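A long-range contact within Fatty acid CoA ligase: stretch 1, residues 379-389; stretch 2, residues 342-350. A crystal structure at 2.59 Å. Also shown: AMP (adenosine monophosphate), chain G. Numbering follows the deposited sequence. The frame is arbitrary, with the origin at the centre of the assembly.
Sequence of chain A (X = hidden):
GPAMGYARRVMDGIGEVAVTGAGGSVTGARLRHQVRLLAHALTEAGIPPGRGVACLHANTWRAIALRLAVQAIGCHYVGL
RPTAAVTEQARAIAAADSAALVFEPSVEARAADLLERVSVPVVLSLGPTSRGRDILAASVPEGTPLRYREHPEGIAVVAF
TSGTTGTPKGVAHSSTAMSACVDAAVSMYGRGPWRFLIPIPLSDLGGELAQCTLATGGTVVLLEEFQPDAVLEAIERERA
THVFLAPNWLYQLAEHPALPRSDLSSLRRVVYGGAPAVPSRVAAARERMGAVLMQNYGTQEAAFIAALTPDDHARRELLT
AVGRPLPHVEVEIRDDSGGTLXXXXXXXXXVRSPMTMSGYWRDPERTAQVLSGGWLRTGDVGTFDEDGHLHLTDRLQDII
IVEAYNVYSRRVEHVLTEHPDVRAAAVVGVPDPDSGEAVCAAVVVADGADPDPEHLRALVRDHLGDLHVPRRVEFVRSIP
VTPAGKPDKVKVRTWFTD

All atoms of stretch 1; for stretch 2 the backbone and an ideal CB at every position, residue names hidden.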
# COMPACT_ATOMS: atom_id res chain seq x y z
N GLY A 379 -0.47 -9.93 -11.29
CA GLY A 379 0.09 -9.02 -12.29
C GLY A 379 1.61 -8.91 -12.20
O GLY A 379 2.22 -8.19 -12.97
N ASP A 380 2.19 -9.62 -11.22
CA ASP A 380 3.61 -9.67 -11.01
C ASP A 380 4.14 -10.98 -11.58
O ASP A 380 3.40 -11.97 -11.72
CB ASP A 380 3.96 -9.59 -9.53
CG ASP A 380 3.66 -8.24 -8.94
OD1 ASP A 380 4.02 -7.21 -9.61
OD2 ASP A 380 3.03 -8.20 -7.81
N VAL A 381 5.44 -10.95 -11.86
CA VAL A 381 6.21 -12.04 -12.38
C VAL A 381 7.38 -12.27 -11.41
O VAL A 381 7.96 -11.33 -10.89
CB VAL A 381 6.66 -11.71 -13.81
CG1 VAL A 381 7.88 -12.47 -14.24
CG2 VAL A 381 5.53 -11.93 -14.79
N GLY A 382 7.72 -13.54 -11.17
CA GLY A 382 8.77 -13.85 -10.20
C GLY A 382 9.05 -15.34 -10.07
O GLY A 382 8.67 -16.14 -10.92
N THR A 383 9.75 -15.69 -8.99
CA THR A 383 10.17 -17.04 -8.76
C THR A 383 10.57 -17.24 -7.29
O THR A 383 10.90 -16.27 -6.59
CB THR A 383 11.35 -17.41 -9.68
OG1 THR A 383 11.53 -18.82 -9.60
CG2 THR A 383 12.64 -16.73 -9.29
N PHE A 384 10.57 -18.50 -6.86
CA PHE A 384 10.98 -18.91 -5.53
C PHE A 384 12.43 -19.41 -5.57
O PHE A 384 12.86 -20.01 -6.56
CB PHE A 384 10.08 -20.02 -5.00
CG PHE A 384 8.71 -19.57 -4.54
CD1 PHE A 384 8.50 -19.15 -3.24
CD2 PHE A 384 7.63 -19.57 -5.42
CE1 PHE A 384 7.25 -18.72 -2.83
CE2 PHE A 384 6.38 -19.14 -5.00
CZ PHE A 384 6.19 -18.71 -3.71
N ASP A 385 13.15 -19.17 -4.46
CA ASP A 385 14.51 -19.63 -4.30
C ASP A 385 14.47 -20.99 -3.58
O ASP A 385 13.41 -21.50 -3.29
CB ASP A 385 15.35 -18.54 -3.62
CG ASP A 385 15.00 -18.24 -2.18
OD1 ASP A 385 14.36 -19.07 -1.56
OD2 ASP A 385 15.39 -17.18 -1.69
N GLU A 386 15.65 -21.56 -3.30
CA GLU A 386 15.81 -22.86 -2.63
C GLU A 386 15.14 -22.88 -1.25
O GLU A 386 14.71 -23.94 -0.82
CB GLU A 386 17.29 -23.20 -2.48
CG GLU A 386 17.98 -23.59 -3.77
CD GLU A 386 19.40 -24.11 -3.52
OE1 GLU A 386 20.13 -23.50 -2.68
OE2 GLU A 386 19.75 -25.16 -4.14
N ASP A 387 15.06 -21.74 -0.55
CA ASP A 387 14.54 -21.68 0.83
C ASP A 387 13.07 -21.22 0.87
O ASP A 387 12.54 -20.99 1.95
CB ASP A 387 15.39 -20.77 1.71
CG ASP A 387 16.78 -21.32 2.03
OD1 ASP A 387 17.03 -22.53 1.75
OD2 ASP A 387 17.62 -20.52 2.56
N GLY A 388 12.43 -21.05 -0.29
CA GLY A 388 10.99 -20.74 -0.38
C GLY A 388 10.64 -19.27 -0.22
O GLY A 388 9.51 -18.95 0.12
N HIS A 389 11.60 -18.36 -0.47
CA HIS A 389 11.34 -16.93 -0.51
C HIS A 389 10.96 -16.55 -1.94
O HIS A 389 11.59 -17.01 -2.88
CB HIS A 389 12.55 -16.13 -0.04
CG HIS A 389 12.88 -16.33 1.40
ND1 HIS A 389 13.73 -17.32 1.82
CD2 HIS A 389 12.51 -15.64 2.51
CE1 HIS A 389 13.87 -17.25 3.13
NE2 HIS A 389 13.12 -16.24 3.57
N UNK A 342 8.15 -25.37 -11.96
CA UNK A 342 9.01 -25.77 -10.84
C UNK A 342 9.72 -24.61 -10.12
O UNK A 342 9.82 -23.49 -10.65
CB UNK A 342 10.07 -26.75 -11.35
N UNK A 343 10.21 -24.90 -8.90
CA UNK A 343 10.99 -23.94 -8.11
C UNK A 343 12.15 -23.46 -8.98
O UNK A 343 12.79 -24.26 -9.66
CB UNK A 343 11.50 -24.56 -6.81
N UNK A 344 12.36 -22.14 -8.99
CA UNK A 344 13.48 -21.55 -9.73
C UNK A 344 13.04 -20.94 -11.05
O UNK A 344 13.68 -20.01 -11.54
CB UNK A 344 14.56 -22.61 -9.99
N UNK A 345 11.95 -21.45 -11.62
CA UNK A 345 11.44 -20.96 -12.90
C UNK A 345 10.74 -19.61 -12.71
O UNK A 345 10.18 -19.36 -11.65
CB UNK A 345 10.48 -21.98 -13.52
N UNK A 346 10.76 -18.77 -13.75
CA UNK A 346 10.13 -17.46 -13.68
C UNK A 346 8.81 -17.51 -14.45
O UNK A 346 8.76 -18.01 -15.57
CB UNK A 346 11.05 -16.37 -14.24
N UNK A 347 7.75 -17.00 -13.81
CA UNK A 347 6.41 -16.92 -14.36
C UNK A 347 5.52 -15.99 -13.55
O UNK A 347 6.01 -15.29 -12.65
CB UNK A 347 5.79 -18.32 -14.43
N UNK A 348 4.21 -15.98 -13.88
CA UNK A 348 3.23 -15.12 -13.24
C UNK A 348 2.91 -15.64 -11.84
O UNK A 348 2.69 -16.83 -11.65
CB UNK A 348 1.96 -15.03 -14.09
N UNK A 349 2.86 -14.71 -10.88
CA UNK A 349 2.55 -14.99 -9.50
C UNK A 349 1.02 -15.01 -9.35
O UNK A 349 0.34 -14.03 -9.66
CB UNK A 349 3.19 -13.96 -8.57
N UNK A 350 0.49 -16.16 -8.93
CA UNK A 350 -0.93 -16.34 -8.63
C UNK A 350 -1.07 -16.67 -7.15
O UNK A 350 -0.24 -17.36 -6.57
CB UNK A 350 -1.55 -17.44 -9.50
P AMP G . -1.30 -1.97 -6.88
O1P AMP G . -2.07 -2.46 -5.68
O2P AMP G . -1.73 -2.60 -8.21
O3P AMP G . -1.23 -0.46 -6.88
O5' AMP G . 0.23 -2.47 -6.56
C5' AMP G . 0.72 -3.83 -6.63
C4' AMP G . 2.12 -3.91 -7.22
O4' AMP G . 3.07 -3.13 -6.50
C3' AMP G . 2.68 -5.31 -7.14
O3' AMP G . 2.32 -5.90 -8.36
C2' AMP G . 4.19 -5.19 -6.95
O2' AMP G . 5.01 -5.27 -8.14
C1' AMP G . 4.33 -3.81 -6.33
N9 AMP G . 4.68 -3.98 -4.89
C8 AMP G . 3.89 -3.78 -3.81
N7 AMP G . 4.58 -4.05 -2.67
C5 AMP G . 5.82 -4.43 -3.02
C6 AMP G . 7.06 -4.87 -2.33
N6 AMP G . 7.12 -4.93 -0.99
N1 AMP G . 8.13 -5.18 -3.09
C2 AMP G . 8.08 -5.12 -4.45
N3 AMP G . 7.00 -4.74 -5.16
C4 AMP G . 5.87 -4.39 -4.50

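Position 342 has its CA-to-CB bond pointing away, with nothing of stretch 1 within 5.5 Å of the ideal CB. Almost any residue fits, proline included. It is Pro-342, which opens a type II turn; its O accepts a hydrogen bond from N of 345 at 3.1 Å.

Position 343 points sideways, beside the carbonyl oxygens of Phe-384 and Asp-385. A long side chain with donors would suit, though a short one would also fit. It is Arg-343. Its CG lies 4.0 Å from CB of Phe-384. The guanidinium reaches the 385-388 turn, where O of Asp-385 is 3.6 Å from NE and O of Glu-386 is 3.8 Å from NH1, both near its plane. The residue is poorly ordered, so its exact position is less certain.

Position 344 has phi 101° and psi -26°. A CB here would be jammed against the carbonyl O of 343, which calls for glycine. It is Gly-344. Its CA lies 3.6 Å from O of Phe-384, a CA-H...O contact.

Position 345 points away, and its ideal CB comes no nearer than 5.1 Å to OG1 of Thr-383. Many side chains would do, because the contact is made by the backbone. It is Ala-345. Its O accepts a hydrogen bond from OG1 of Thr-383 at 2.5 Å.

Position 346 points sideways, with CB of Thr-383 and CG1 of Val-381 within 5.0 Å of the ideal CB. Valine, isoleucine, leucine or threonine would suit. It is Val-346. Its CG1 packs on CG1 of Val-381 at 3.5 Å.

Position 347 pairs with Gly-382 through two hydrogen bonds: N of 347 to O of Gly-382 (3.2 Å) and N of Gly-382 to O of 347 (2.9 Å). The backbone is very extended. Glycine or a small residue fits easily, but the bonds do not choose. It is Gly-347.

Position 348 lies on the same face as Val-381, in a non-hydrogen-bonded pair. An aliphatic or a long polar chain would suit. It is Glu-348. Its CG is 4.4 Å from CG2 of Val-381, and a water links its OE1 (3.1 Å from the water O) to N of Gly-379 and O of Asp-380.

Position 349 points toward stretch 1, and its N donates to O of Asp-380 at 2.9 Å. The ideal CB is 3.7 Å from that O, and Gly-382 has no side chain to compete for space. A compact aliphatic suits. It is Val-349, whose CG2 lies 3.9 Å from N of Gly-382.

Position 350 points away, so the choice is open. It is Trp-350, without contact here.

Stretch 2 (342-350) PRGAVGEVW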
# COMPACT_ATOMS: atom_id res chain seq x y z
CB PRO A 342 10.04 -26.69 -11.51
CG PRO A 342 10.14 -26.17 -12.94
CD PRO A 342 8.75 -25.67 -13.27
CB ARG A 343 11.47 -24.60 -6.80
CG ARG A 343 11.16 -23.81 -5.53
CD ARG A 343 10.59 -24.62 -4.38
NE ARG A 343 10.94 -24.15 -3.03
CZ ARG A 343 10.35 -24.55 -1.90
NH1 ARG A 343 10.94 -24.37 -0.73
NH2 ARG A 343 9.17 -25.15 -1.95
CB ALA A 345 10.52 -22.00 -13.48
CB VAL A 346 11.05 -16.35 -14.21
CG1 VAL A 346 10.39 -14.97 -14.15
CG2 VAL A 346 12.37 -16.35 -13.44
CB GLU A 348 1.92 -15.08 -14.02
CG GLU A 348 2.02 -14.45 -15.38
CD GLU A 348 0.70 -14.44 -16.13
OE1 GLU A 348 -0.27 -13.90 -15.57
OE2 GLU A 348 0.65 -15.00 -17.24
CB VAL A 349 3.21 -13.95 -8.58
CG1 VAL A 349 2.84 -14.16 -7.12
CG2 VAL A 349 4.73 -13.93 -8.76
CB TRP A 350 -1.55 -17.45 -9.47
CG TRP A 350 -1.69 -17.13 -10.92
CD1 TRP A 350 -0.68 -17.04 -11.83
CD2 TRP A 350 -2.90 -16.88 -11.66
NE1 TRP A 350 -1.18 -16.75 -13.07
CE2 TRP A 350 -2.54 -16.64 -13.00
CE3 TRP A 350 -4.26 -16.83 -11.32
CZ2 TRP A 350 -3.46 -16.35 -13.99
CZ3 TRP A 350 -5.18 -16.56 -12.31
CH2 TRP A 350 -4.79 -16.34 -13.63
O HOH W 1 0.42 -12.30 -12.99
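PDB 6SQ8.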